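Desulfoferrodoxin (rbo) (Treponema pallidum subsp. pallidum str. Nichols, PDB 1Y07) reduces superoxide to hydrogen peroxide at a mononuclear iron site, acting as a class III superoxide reductase. Local coordinates at residues L18-P23 / K87-K92; V54-H59 / D110-A115; V63-V68 / H76-V81. All blocks are in the same frame, centred on the assembly; numbering follows the deposited sequence.

Contact 1 of 3, residues L18-P23 / K87-K92; sequences LGMDAP and KGIQLK
I89 lies between L18 and M20, and its two branches serve one neighbour each. Its CB points at strand 16-20. The first branch from CB is the methyl CG2. It meets the methyl CE of M20 at 3.6 Å. The two side chains pass one another side by side, so this is a sidelong touch. The second branch starts at CG1. With chi1 at 62° and chi2 extended at 172°, CG1 is held between the backbone N and the carbonyl carbon and CD1 projects away from the backbone. CD1 is the tip, and it meets the isobutyl end of L18 head-on. It is 3.8 Å from CD1 of L18; the still closer approach to the other methyl is doubtful in the model.

M20 reaches I89 with a bent chain. L18 extends the patch along the strand. Its CD1 comes within 4.3 Å of CD1 of L91, a looser touch. All four residues are buried and apolar. No hydrogen bond links the segments, whose strands run antiparallel with axes 10.8 Å apart. This is side-chain packing across a gap too wide for backbone pairing.

The contact joins the N-terminal region to the iron-binding domain. L5 of strand 5-9 packs on L18, M20 and I89, while W80 and C82 of strand 78-85 lie against L91. The second subunit adds F16, which packs on L18 and M20. Residues of both strands also pair antiparallel with the second subunit, so the sheet runs on across the interface.

Contact 2 of 3, residues V54-H59 / D110-A115; sequences VEVHGH and DQVLEA
V54 and V112 meet across this contact with different first torsions. V54 has chi1 at -179°. This sets CG1 anti to the backbone N and CG2 anti to the carbonyl carbon. The two methyls therefore serve two partners. CG2 touches CB of A115 at 3.7 Å, the closest approach between the segments. CG1 is turned to V112 and stands 4.4 Å from its CG2. V112 has chi1 at 69°, with CG1 placed between its backbone N and carbonyl carbon. That methyl lies 4.2 Å from CG2 of V56. V56 and V112 lie alongside, pointing opposite ways, and touch along their flanks.

V112 and A115 both turn CB toward strand 52-57, although they are three residues apart. A classic beta bulge accounts for this. L113 and E114 both face K84 of the adjacent strand, and the extra residue shifts the alternation by one place. The touching atoms are all aliphatic carbons, and no hydrogen bond crosses. V56 is exposed and A115 buried, so the contact passes from the surface inward.

The strands run antiparallel at 151°, with axes 9.2 Å apart. They belong to two sheets packed face to face, as in the immunoglobulin-like beta sandwich of the desulfoferrodoxin family. Strand 52-57 is an outer strand of the three-stranded sheet. Beside it runs strand 60-65, whose V61 touches V54. Strand 112-119 lies within the four-stranded sheet, next to strand 78-85. L83 of that strand packs on both V112 and A115.

Contact 3 of 3, residues V63-V68 / H76-V81; sequences VKVGSV and HYIAWV. With FE (Fe (III) ion), chain H.
V81 and V63 meet tip to tip. CG1 of V81 sits against the end of V63, 3.7 Å from CG1 and 3.9 Å from CB, with CG2 slightly farther. V65 and I78 form a second meeting of tips. CG1 of V65 rests on the terminal ethyl group of I78, with CD1 of I78 at 3.7 Å and CG1 of I78 at 3.8 Å from it. I78 is folded at both torsions (chi1 -54°, chi2 -48°), and it offers V65 the side of this ethyl group as well as its end. The other methyl of V65, CG2, leans the other way and lies 4.3 Å from CG2 of V81. V65 thus fits between I78 and V81.

The four residues are buried, and they zip together the two sheets of the beta sandwich. Strand 60-65 comes from the three-stranded sheet and strand 78-85 from the four-stranded one. The axes of the two short segments are 9.3 Å apart, and V102 and F104 of strand 101-105 press on V81.

The packing leads directly to the iron site. I78 also touches H70 and C119, both iron ligands. H76, two residues before I78, binds the iron(III) ion through NE2 at 2.1 Å. H50, H122, C119 and H70, whose ring H76 meets edge-to-face, supply the other ligands. The four-histidine, one-cysteine set is the hallmark of superoxide reductases.

The contacts lie 16 to 19 Å apart, measured between centres. Contacts 2 and 3 hold the two sheets of the sandwich together; contact 1 adds the N-terminal region on strand 88-93. The first segments come in the order 18-23, 54-59, 63-68. The second ones follow as 76-81, 87-92, 110-115. Contacts 1 and 2 therefore interlock, and contact 3 is enclosed by both. All three reach the four-stranded sheet. N of K92 pairs with O of V81 at 3.0 Å, joining contacts 1 and 3. The sheet thus connects the dimer interface beside contact 1 with the iron site at the end of contact 3.

Contact 1 of 3, residues L18-P23 / K87-K92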
ATOM      1  N   LEU B  18       0.488   6.617   3.607  1.00 11.19           N
ATOM      2  CA  LEU B  18       0.286   5.408   4.420  1.00 11.87           C
ATOM      3  C   LEU B  18       1.585   5.158   5.172  1.00 11.58           C
ATOM      4  O   LEU B  18       2.633   5.052   4.568  1.00 13.36           O
ATOM      5  CB  LEU B  18      -0.061   4.223   3.464  1.00 13.48           C
ATOM      6  CG  LEU B  18      -0.293   2.776   3.896  1.00 18.40           C
ATOM      7  CD1 LEU B  18      -1.188   2.177   2.843  1.00 18.36           C
ATOM      8  CD2 LEU B  18       0.984   1.926   3.986  1.00 19.66           C
ATOM      9  N   GLY B  19       1.527   5.123   6.495  1.00 11.58           N
ATOM     10  CA  GLY B  19       2.664   4.777   7.319  1.00 10.86           C
ATOM     11  C   GLY B  19       2.605   3.362   7.872  1.00 12.07           C
ATOM     12  O   GLY B  19       1.551   2.863   8.262  1.00 13.20           O
ATOM     13  N   MET B  20       3.739   2.677   7.815  1.00 13.88           N
ATOM     14  CA  MET B  20       3.860   1.348   8.407  1.00 14.51           C
ATOM     15  C   MET B  20       4.819   1.450   9.605  1.00 14.19           C
ATOM     16  O   MET B  20       5.996   1.822   9.446  1.00 13.33           O
ATOM     17  CB  MET B  20       4.308   0.303   7.382  1.00 15.89           C
ATOM     18  CG  MET B  20       4.456  -1.118   8.013  1.00 19.69           C
ATOM     19  SD  MET B  20       2.926  -1.914   8.739  1.00 22.93           S
ATOM     20  CE  MET B  20       2.016  -2.444   7.242  1.00 26.50           C
ATOM     21  N   ASP B  21       4.283   1.166  10.800  1.00 14.27           N
ATOM     22  CA  ASP B  21       5.018   1.285  12.063  1.00 15.71           C
ATOM     23  C   ASP B  21       5.578   2.668  12.286  1.00 16.29           C
ATOM     24  O   ASP B  21       6.709   2.854  12.733  1.00 16.08           O
ATOM     25  CB  ASP B  21       6.092   0.162  12.185  1.00 16.69           C
ATOM     26  CG  ASP B  21       5.467  -1.169  12.362  1.00 18.46           C
ATOM     27  OD1 ASP B  21       4.442  -1.272  13.061  1.00 17.98           O
ATOM     28  OD2 ASP B  21       5.898  -2.183  11.788  1.00 24.95           O
ATOM     29  N   ALA B  22       4.791   3.660  11.902  1.00 15.44           N
ATOM     30  CA  ALA B  22       5.073   5.042  12.268  1.00 17.15           C
ATOM     31  C   ALA B  22       5.117   5.130  13.805  1.00 17.85           C
ATOM     32  O   ALA B  22       4.173   4.760  14.508  1.00 19.41           O
ATOM     33  CB  ALA B  22       3.989   5.942  11.748  1.00 17.34           C
ATOM     34  N   PRO B  23       6.171   5.709  14.314  1.00 18.13           N
ATOM     35  CA  PRO B  23       6.225   6.093  15.726  1.00 19.41           C
ATOM     36  C   PRO B  23       5.115   7.073  16.104  1.00 19.92           C
ATOM     37  O   PRO B  23       4.798   7.906  15.249  1.00 19.74           O
ATOM     38  CB  PRO B  23       7.569   6.774  15.822  1.00 19.57           C
ATOM     39  CG  PRO B  23       8.334   6.228  14.715  1.00 19.15           C
ATOM     40  CD  PRO B  23       7.383   6.076  13.577  1.00 16.98           C
ATOM     41  N   LYS B  87       0.992 -11.133   4.725  1.00 14.35           N
ATOM     42  CA  LYS B  87       2.166 -10.962   3.832  1.00 13.76           C
ATOM     43  C   LYS B  87       2.386  -9.553   3.330  1.00 14.54           C
ATOM     44  O   LYS B  87       3.460  -9.257   2.856  1.00 13.72           O
ATOM     45  CB  LYS B  87       2.119 -11.943   2.645  1.00 13.86           C
ATOM     46  CG  LYS B  87       2.006 -13.368   3.093  1.00 14.32           C
ATOM     47  CD  LYS B  87       3.203 -13.850   3.971  1.00 16.80           C
ATOM     48  CE  LYS B  87       3.267 -15.359   4.179  1.00 19.30           C
ATOM     49  NZ  LYS B  87       3.963 -15.983   2.995  1.00 22.07           N
ATOM     50  N   GLY B  88       1.384  -8.701   3.444  1.00 14.81           N
ATOM     51  CA  GLY B  88       1.460  -7.367   2.914  1.00 15.45           C
ATOM     52  C   GLY B  88       0.276  -6.454   3.136  1.00 14.62           C
ATOM     53  O   GLY B  88      -0.506  -6.611   4.075  1.00 14.57           O
ATOM     54  N   ILE B  89       0.181  -5.441   2.281  1.00 14.05           N
ATOM     55  CA  ILE B  89      -0.890  -4.436   2.343  1.00 13.19           C
ATOM     56  C   ILE B  89      -1.374  -4.208   0.912  1.00 12.14           C
ATOM     57  O   ILE B  89      -0.603  -4.399  -0.051  1.00 11.85           O
ATOM     58  CB  ILE B  89      -0.477  -3.068   3.006  1.00 13.95           C
ATOM     59  CG1 ILE B  89       0.624  -2.352   2.237  1.00 16.39           C
ATOM     60  CG2 ILE B  89      -0.185  -3.257   4.490  1.00 15.22           C
ATOM     61  CD1 ILE B  89       0.890  -0.993   2.722  1.00 17.50           C
ATOM     62  N   GLN B  90      -2.625  -3.788   0.794  1.00 11.23           N
ATOM     63  CA  GLN B  90      -3.209  -3.351  -0.463  1.00 11.21           C
ATOM     64  C   GLN B  90      -4.081  -2.136  -0.235  1.00 11.70           C
ATOM     65  O   GLN B  90      -4.615  -1.940   0.842  1.00 11.09           O
ATOM     66  CB  GLN B  90      -4.116  -4.413  -1.052  1.00 11.24           C
ATOM     67  CG  GLN B  90      -3.411  -5.721  -1.184  1.00 11.66           C
ATOM     68  CD  GLN B  90      -4.137  -6.691  -2.191  1.00 11.73           C
ATOM     69  OE1 GLN B  90      -4.579  -6.263  -3.203  1.00 11.95           O
ATOM     70  NE2 GLN B  90      -4.217  -7.977  -1.836  1.00 13.56           N
ATOM     71  N   LEU B  91      -4.214  -1.320  -1.264  1.00 12.31           N
ATOM     72  CA  LEU B  91      -5.139  -0.228  -1.200  1.00 13.41           C
ATOM     73  C   LEU B  91      -5.745  -0.031  -2.565  1.00 12.39           C
ATOM     74  O   LEU B  91      -5.057  -0.071  -3.580  1.00 12.83           O
ATOM     75  CB  LEU B  91      -4.483   1.021  -0.630  1.00 14.79           C
ATOM     76  CG  LEU B  91      -5.373   2.253  -0.334  1.00 16.27           C
ATOM     77  CD1 LEU B  91      -4.775   3.129   0.757  1.00 17.00           C
ATOM     78  CD2 LEU B  91      -5.553   2.974  -1.609  1.00 16.96           C
ATOM     79  N   LYS B  92      -7.070   0.083  -2.590  1.00 11.42           N
ATOM     80  CA  LYS B  92      -7.788   0.413  -3.814  1.00 12.36           C
ATOM     81  C   LYS B  92      -8.730   1.563  -3.567  1.00 13.63           C
ATOM     82  O   LYS B  92      -9.509   1.566  -2.599  1.00 13.91           O
ATOM     83  CB  LYS B  92      -8.638  -0.814  -4.286  1.00 11.67           C
ATOM     84  CG  LYS B  92      -7.811  -1.987  -4.799  1.00 13.31           C
ATOM     85  CD  LYS B  92      -8.653  -3.157  -5.320  1.00 12.15           C
ATOM     86  CE  LYS B  92      -7.882  -4.086  -6.224  1.00 12.10           C
ATOM     87  NZ  LYS B  92      -8.694  -5.090  -6.814  1.00 12.27           N
TER

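Contact 2 of 3, residues V54-H59 / D110-A115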
ATOM      1  N   VAL B  54     -15.830  -7.714   6.109  1.00 19.08           N
ATOM      2  CA  VAL B  54     -14.919  -8.534   5.317  1.00 19.55           C
ATOM      3  C   VAL B  54     -15.542  -9.905   5.034  1.00 19.47           C
ATOM      4  O   VAL B  54     -16.082 -10.544   5.923  1.00 19.13           O
ATOM      5  CB  VAL B  54     -13.516  -8.659   6.040  1.00 19.74           C
ATOM      6  CG1 VAL B  54     -12.546  -9.488   5.233  1.00 20.34           C
ATOM      7  CG2 VAL B  54     -12.943  -7.257   6.318  1.00 19.52           C
ATOM      8  N   GLU B  55     -15.489 -10.333   3.779  1.00 19.69           N
ATOM      9  CA  GLU B  55     -16.098 -11.591   3.338  1.00 19.55           C
ATOM     10  C   GLU B  55     -15.100 -12.303   2.444  1.00 19.92           C
ATOM     11  O   GLU B  55     -14.826 -11.853   1.340  1.00 19.60           O
ATOM     12  CB  GLU B  55     -17.378 -11.336   2.560  1.00 19.71           C
ATOM     13  CG  GLU B  55     -18.505 -10.743   3.384  1.00 21.55           C
ATOM     14  CD  GLU B  55     -19.778 -10.556   2.587  1.00 24.74           C
ATOM     15  OE1 GLU B  55     -19.756 -10.698   1.331  1.00 26.69           O
ATOM     16  OE2 GLU B  55     -20.814 -10.265   3.231  1.00 28.19           O
ATOM     17  N   VAL B  56     -14.536 -13.389   2.952  1.00 19.67           N
ATOM     18  CA  VAL B  56     -13.532 -14.144   2.237  1.00 19.44           C
ATOM     19  C   VAL B  56     -14.159 -15.314   1.522  1.00 18.97           C
ATOM     20  O   VAL B  56     -15.048 -16.041   2.051  1.00 19.49           O
ATOM     21  CB  VAL B  56     -12.442 -14.673   3.169  1.00 19.85           C
ATOM     22  CG1 VAL B  56     -11.356 -15.432   2.375  1.00 21.52           C
ATOM     23  CG2 VAL B  56     -11.850 -13.564   3.973  1.00 20.96           C
ATOM     24  N   HIS B  57     -13.722 -15.502   0.299  1.00 17.24           N
ATOM     25  CA  HIS B  57     -13.948 -16.714  -0.392  1.00 18.54           C
ATOM     26  C   HIS B  57     -12.644 -17.046  -1.085  1.00 17.02           C
ATOM     27  O   HIS B  57     -12.289 -16.383  -2.033  1.00 15.04           O
ATOM     28  CB  HIS B  57     -15.056 -16.490  -1.363  1.00 19.62           C
ATOM     29  CG  HIS B  57     -14.834 -17.099  -2.713  1.00 24.00           C
ATOM     30  ND1 HIS B  57     -14.615 -16.316  -3.826  1.00 26.76           N
ATOM     31  CD2 HIS B  57     -14.922 -18.391  -3.159  1.00 26.52           C
ATOM     32  CE1 HIS B  57     -14.501 -17.095  -4.883  1.00 29.15           C
ATOM     33  NE2 HIS B  57     -14.681 -18.361  -4.512  1.00 30.31           N
ATOM     34  N   GLY B  58     -12.002 -18.119  -0.636  1.00 17.91           N
ATOM     35  CA  GLY B  58     -10.769 -18.554  -1.267  1.00 16.56           C
ATOM     36  C   GLY B  58      -9.740 -17.523  -1.129  1.00 18.75           C
ATOM     37  O   GLY B  58      -9.489 -17.088  -0.057  1.00 15.43           O
ATOM     38  N   HIS B  59      -9.242 -17.074  -2.260  1.00 16.84           N
ATOM     39  CA  HIS B  59      -8.094 -16.190  -2.260  1.00 18.82           C
ATOM     40  C   HIS B  59      -8.626 -14.805  -2.600  1.00 17.37           C
ATOM     41  O   HIS B  59      -7.817 -13.944  -2.919  1.00 20.97           O
ATOM     42  CB  HIS B  59      -6.999 -16.741  -3.229  1.00 18.15           C
ATOM     43  CG  HIS B  59      -6.415 -18.078  -2.793  1.00 20.85           C
ATOM     44  ND1 HIS B  59      -5.802 -18.959  -3.666  1.00 24.68           N
ATOM     45  CD2 HIS B  59      -6.441 -18.717  -1.591  1.00 21.38           C
ATOM     46  CE1 HIS B  59      -5.442 -20.058  -3.013  1.00 23.49           C
ATOM     47  NE2 HIS B  59      -5.807 -19.933  -1.746  1.00 22.10           N
ATOM     48  N   ASP B 110      -1.188 -16.265   1.748  1.00 12.21           N
ATOM     49  CA  ASP B 110      -1.538 -15.023   2.434  1.00 14.26           C
ATOM     50  C   ASP B 110      -2.870 -15.213   3.112  1.00 14.35           C
ATOM     51  O   ASP B 110      -3.659 -16.135   2.741  1.00 15.51           O
ATOM     52  CB  ASP B 110      -1.586 -13.866   1.446  1.00 13.86           C
ATOM     53  CG  ASP B 110      -1.351 -12.514   2.113  1.00 12.93           C
ATOM     54  OD1 ASP B 110      -1.239 -12.510   3.374  1.00 13.58           O
ATOM     55  OD2 ASP B 110      -1.310 -11.444   1.473  1.00 13.82           O
ATOM     56  N   GLN B 111      -3.080 -14.448   4.185  1.00 15.45           N
ATOM     57  CA  GLN B 111      -4.350 -14.436   4.901  1.00 14.87           C
ATOM     58  C   GLN B 111      -4.681 -13.031   5.343  1.00 15.72           C
ATOM     59  O   GLN B 111      -3.774 -12.261   5.655  1.00 15.57           O
ATOM     60  CB  GLN B 111      -4.310 -15.366   6.149  1.00 15.75           C
ATOM     61  CG  GLN B 111      -3.956 -16.799   5.803  1.00 17.62           C
ATOM     62  CD  GLN B 111      -3.807 -17.710   6.973  1.00 19.64           C
ATOM     63  OE1 GLN B 111      -4.616 -18.631   7.140  1.00 23.24           O
ATOM     64  NE2 GLN B 111      -2.739 -17.527   7.760  1.00 21.90           N
ATOM     65  N   VAL B 112      -5.957 -12.674   5.347  1.00 15.54           N
ATOM     66  CA  VAL B 112      -6.347 -11.314   5.728  1.00 17.21           C
ATOM     67  C   VAL B 112      -6.173 -11.063   7.213  1.00 17.10           C
ATOM     68  O   VAL B 112      -6.392 -11.985   8.014  1.00 19.38           O
ATOM     69  CB  VAL B 112      -7.804 -11.046   5.316  1.00 17.83           C
ATOM     70  CG1 VAL B 112      -8.750 -11.830   6.131  1.00 18.56           C
ATOM     71  CG2 VAL B 112      -8.137  -9.578   5.451  1.00 20.96           C
ATOM     72  N   LEU B 113      -5.841  -9.827   7.603  1.00 16.47           N
ATOM     73  CA  LEU B 113      -5.800  -9.407   9.020  1.00 17.23           C
ATOM     74  C   LEU B 113      -6.829  -8.342   9.366  1.00 17.18           C
ATOM     75  O   LEU B 113      -7.519  -8.447  10.376  1.00 18.34           O
ATOM     76  CB  LEU B 113      -4.420  -8.898   9.420  1.00 16.34           C
ATOM     77  CG  LEU B 113      -3.314  -9.951   9.457  1.00 18.08           C
ATOM     78  CD1 LEU B 113      -1.973  -9.290   9.725  1.00 18.42           C
ATOM     79  CD2 LEU B 113      -3.581 -11.044  10.516  1.00 18.10           C
ATOM     80  N   GLU B 114      -6.928  -7.295   8.564  1.00 17.44           N
ATOM     81  CA  GLU B 114      -7.738  -6.123   8.913  1.00 17.91           C
ATOM     82  C   GLU B 114      -8.034  -5.289   7.681  1.00 17.03           C
ATOM     83  O   GLU B 114      -7.237  -5.220   6.767  1.00 16.61           O
ATOM     84  CB  GLU B 114      -7.022  -5.257   9.962  1.00 19.46           C
ATOM     85  CG  GLU B 114      -7.871  -4.144  10.569  1.00 22.82           C
ATOM     86  CD  GLU B 114      -7.298  -3.604  11.895  1.00 26.93           C
ATOM     87  OE1 GLU B 114      -8.077  -3.091  12.746  1.00 30.07           O
ATOM     88  OE2 GLU B 114      -6.073  -3.705  12.098  1.00 28.97           O
ATOM     89  N   ALA B 115      -9.199  -4.673   7.673  1.00 16.77           N
ATOM     90  CA  ALA B 115      -9.598  -3.763   6.617  1.00 16.29           C
ATOM     91  C   ALA B 115      -9.827  -2.391   7.203  1.00 16.30           C
ATOM     92  O   ALA B 115     -10.261  -2.294   8.344  1.00 15.92           O
ATOM     93  CB  ALA B 115     -10.849  -4.254   5.920  1.00 17.72           C
TER

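Contact 3 of 3, residues V63-V68 / H76-V81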
ATOM      1  N   VAL B  63     -14.629  -6.424   0.514  1.00 15.77           N
ATOM      2  CA  VAL B  63     -14.850  -5.513   1.621  1.00 15.99           C
ATOM      3  C   VAL B  63     -16.046  -4.616   1.340  1.00 16.11           C
ATOM      4  O   VAL B  63     -16.084  -3.944   0.348  1.00 16.38           O
ATOM      5  CB  VAL B  63     -13.648  -4.631   1.902  1.00 16.27           C
ATOM      6  CG1 VAL B  63     -13.990  -3.694   3.050  1.00 16.12           C
ATOM      7  CG2 VAL B  63     -12.398  -5.518   2.204  1.00 16.63           C
ATOM      8  N   LYS B  64     -17.036  -4.616   2.234  1.00 17.83           N
ATOM      9  CA  LYS B  64     -18.270  -3.832   2.040  1.00 18.84           C
ATOM     10  C   LYS B  64     -18.407  -2.775   3.147  1.00 18.88           C
ATOM     11  O   LYS B  64     -18.170  -3.097   4.305  1.00 19.48           O
ATOM     12  CB  LYS B  64     -19.530  -4.708   2.108  1.00 20.25           C
ATOM     13  CG  LYS B  64     -19.510  -6.070   1.393  1.00 21.36           C
ATOM     14  CD  LYS B  64     -20.847  -6.780   1.632  1.00 24.67           C
ATOM     15  CE  LYS B  64     -21.940  -6.118   0.844  1.00 27.54           C
ATOM     16  NZ  LYS B  64     -21.485  -5.765  -0.527  1.00 29.02           N
ATOM     17  N   VAL B  65     -18.740  -1.536   2.787  1.00 19.00           N
ATOM     18  CA  VAL B  65     -18.756  -0.445   3.755  1.00 20.03           C
ATOM     19  C   VAL B  65     -20.213  -0.153   3.931  1.00 21.79           C
ATOM     20  O   VAL B  65     -20.879   0.399   3.038  1.00 19.98           O
ATOM     21  CB  VAL B  65     -17.862   0.753   3.347  1.00 20.28           C
ATOM     22  CG1 VAL B  65     -17.830   1.850   4.450  1.00 19.79           C
ATOM     23  CG2 VAL B  65     -16.454   0.242   3.126  1.00 20.64           C
ATOM     24  N   GLY B  66     -20.659  -0.552   5.123  1.00 22.64           N
ATOM     25  CA  GLY B  66     -21.927  -1.153   5.307  1.00 24.30           C
ATOM     26  C   GLY B  66     -22.068  -2.629   5.664  1.00 24.92           C
ATOM     27  O   GLY B  66     -22.015  -3.503   4.786  1.00 25.78           O
ATOM     28  N   SER B  67     -22.353  -2.892   6.947  1.00 24.74           N
ATOM     29  CA  SER B  67     -23.286  -3.980   7.276  1.00 25.15           C
ATOM     30  C   SER B  67     -24.628  -3.628   6.588  1.00 25.18           C
ATOM     31  O   SER B  67     -25.401  -4.514   6.156  1.00 26.14           O
ATOM     32  CB  SER B  67     -23.517  -4.068   8.780  1.00 25.06           C
ATOM     33  OG  SER B  67     -24.028  -2.830   9.229  1.00 26.49           O
ATOM     34  N   VAL B  68     -24.911  -2.328   6.520  1.00 24.12           N
ATOM     35  CA  VAL B  68     -25.705  -1.798   5.412  1.00 23.70           C
ATOM     36  C   VAL B  68     -24.936  -0.657   4.629  1.00 22.68           C
ATOM     37  O   VAL B  68     -24.099   0.041   5.194  1.00 22.70           O
ATOM     38  CB  VAL B  68     -27.074  -1.349   5.888  1.00 23.83           C
ATOM     39  CG1 VAL B  68     -27.909  -2.565   6.461  1.00 23.31           C
ATOM     40  CG2 VAL B  68     -26.955  -0.210   6.908  1.00 24.30           C
ATOM     41  N   HIS B  76     -20.499  12.994  -0.442  1.00 22.22           N
ATOM     42  CA  HIS B  76     -20.341  12.020   0.619  1.00 21.68           C
ATOM     43  C   HIS B  76     -20.108  10.620   0.052  1.00 21.50           C
ATOM     44  O   HIS B  76     -21.013   9.998  -0.515  1.00 20.99           O
ATOM     45  CB  HIS B  76     -21.572  12.034   1.492  1.00 21.42           C
ATOM     46  CG  HIS B  76     -21.407  11.316   2.781  1.00 20.07           C
ATOM     47  ND1 HIS B  76     -22.481  10.904   3.536  1.00 19.04           N
ATOM     48  CD2 HIS B  76     -20.294  10.937   3.461  1.00 19.95           C
ATOM     49  CE1 HIS B  76     -22.043  10.313   4.632  1.00 19.42           C
ATOM     50  NE2 HIS B  76     -20.719  10.311   4.608  1.00 19.27           N
ATOM     51  N   TYR B  77     -18.881  10.128   0.199  1.00 21.06           N
ATOM     52  CA  TYR B  77     -18.467   8.880  -0.455  1.00 20.32           C
ATOM     53  C   TYR B  77     -17.363   8.154   0.319  1.00 19.18           C
ATOM     54  O   TYR B  77     -16.636   8.771   1.115  1.00 18.64           O
ATOM     55  CB  TYR B  77     -17.973   9.193  -1.874  1.00 21.20           C
ATOM     56  CG  TYR B  77     -16.858  10.207  -1.928  1.00 21.37           C
ATOM     57  CD1 TYR B  77     -15.540   9.795  -1.876  1.00 23.42           C
ATOM     58  CD2 TYR B  77     -17.109  11.575  -2.004  1.00 21.17           C
ATOM     59  CE1 TYR B  77     -14.489  10.718  -1.895  1.00 25.07           C
ATOM     60  CE2 TYR B  77     -16.059  12.513  -2.019  1.00 22.18           C
ATOM     61  CZ  TYR B  77     -14.747  12.070  -1.971  1.00 24.45           C
ATOM     62  OH  TYR B  77     -13.670  12.938  -2.005  1.00 25.71           O
ATOM     63  N   ILE B  78     -17.235   6.852   0.066  1.00 18.18           N
ATOM     64  CA  ILE B  78     -16.043   6.085   0.505  1.00 17.06           C
ATOM     65  C   ILE B  78     -14.963   6.221  -0.558  1.00 16.42           C
ATOM     66  O   ILE B  78     -15.131   5.819  -1.714  1.00 17.54           O
ATOM     67  CB  ILE B  78     -16.370   4.597   0.726  1.00 16.60           C
ATOM     68  CG1 ILE B  78     -17.557   4.419   1.687  1.00 17.23           C
ATOM     69  CG2 ILE B  78     -15.134   3.884   1.239  1.00 16.37           C
ATOM     70  CD1 ILE B  78     -17.443   5.252   2.966  1.00 18.86           C
ATOM     71  N   ALA B  79     -13.823   6.742  -0.150  1.00 15.78           N
ATOM     72  CA  ALA B  79     -12.734   7.075  -1.066  1.00 14.86           C
ATOM     73  C   ALA B  79     -11.906   5.868  -1.427  1.00 13.91           C
ATOM     74  O   ALA B  79     -11.557   5.671  -2.589  1.00 14.08           O
ATOM     75  CB  ALA B  79     -11.868   8.084  -0.446  1.00 15.18           C
ATOM     76  N   TRP B  80     -11.603   5.053  -0.433  1.00 13.97           N
ATOM     77  CA  TRP B  80     -10.695   3.925  -0.621  1.00 14.06           C
ATOM     78  C   TRP B  80     -10.870   2.925   0.517  1.00 14.26           C
ATOM     79  O   TRP B  80     -11.438   3.251   1.579  1.00 13.86           O
ATOM     80  CB  TRP B  80      -9.220   4.396  -0.790  1.00 14.18           C
ATOM     81  CG  TRP B  80      -8.665   5.327   0.299  1.00 15.75           C
ATOM     82  CD1 TRP B  80      -8.439   6.665   0.176  1.00 17.20           C
ATOM     83  CD2 TRP B  80      -8.243   4.975   1.630  1.00 14.45           C
ATOM     84  NE1 TRP B  80      -7.932   7.187   1.349  1.00 16.96           N
ATOM     85  CE2 TRP B  80      -7.802   6.179   2.265  1.00 16.12           C
ATOM     86  CE3 TRP B  80      -8.233   3.783   2.377  1.00 12.72           C
ATOM     87  CZ2 TRP B  80      -7.363   6.206   3.577  1.00 14.58           C
ATOM     88  CZ3 TRP B  80      -7.789   3.813   3.688  1.00 13.94           C
ATOM     89  CH2 TRP B  80      -7.333   5.004   4.262  1.00 12.33           C
ATOM     90  N   VAL B  81     -10.373   1.721   0.289  1.00 13.79           N
ATOM     91  CA  VAL B  81     -10.307   0.659   1.270  1.00 13.92           C
ATOM     92  C   VAL B  81      -8.871   0.140   1.228  1.00 13.44           C
ATOM     93  O   VAL B  81      -8.301  -0.044   0.131  1.00 14.14           O
ATOM     94  CB  VAL B  81     -11.295  -0.509   0.946  1.00 14.16           C
ATOM     95  CG1 VAL B  81     -11.055  -1.703   1.850  1.00 14.86           C
ATOM     96  CG2 VAL B  81     -12.740   0.006   1.022  1.00 15.17           C
TER
HETATM   97 FE    FE H 130     -19.445   9.056   5.741  1.00 37.48          FE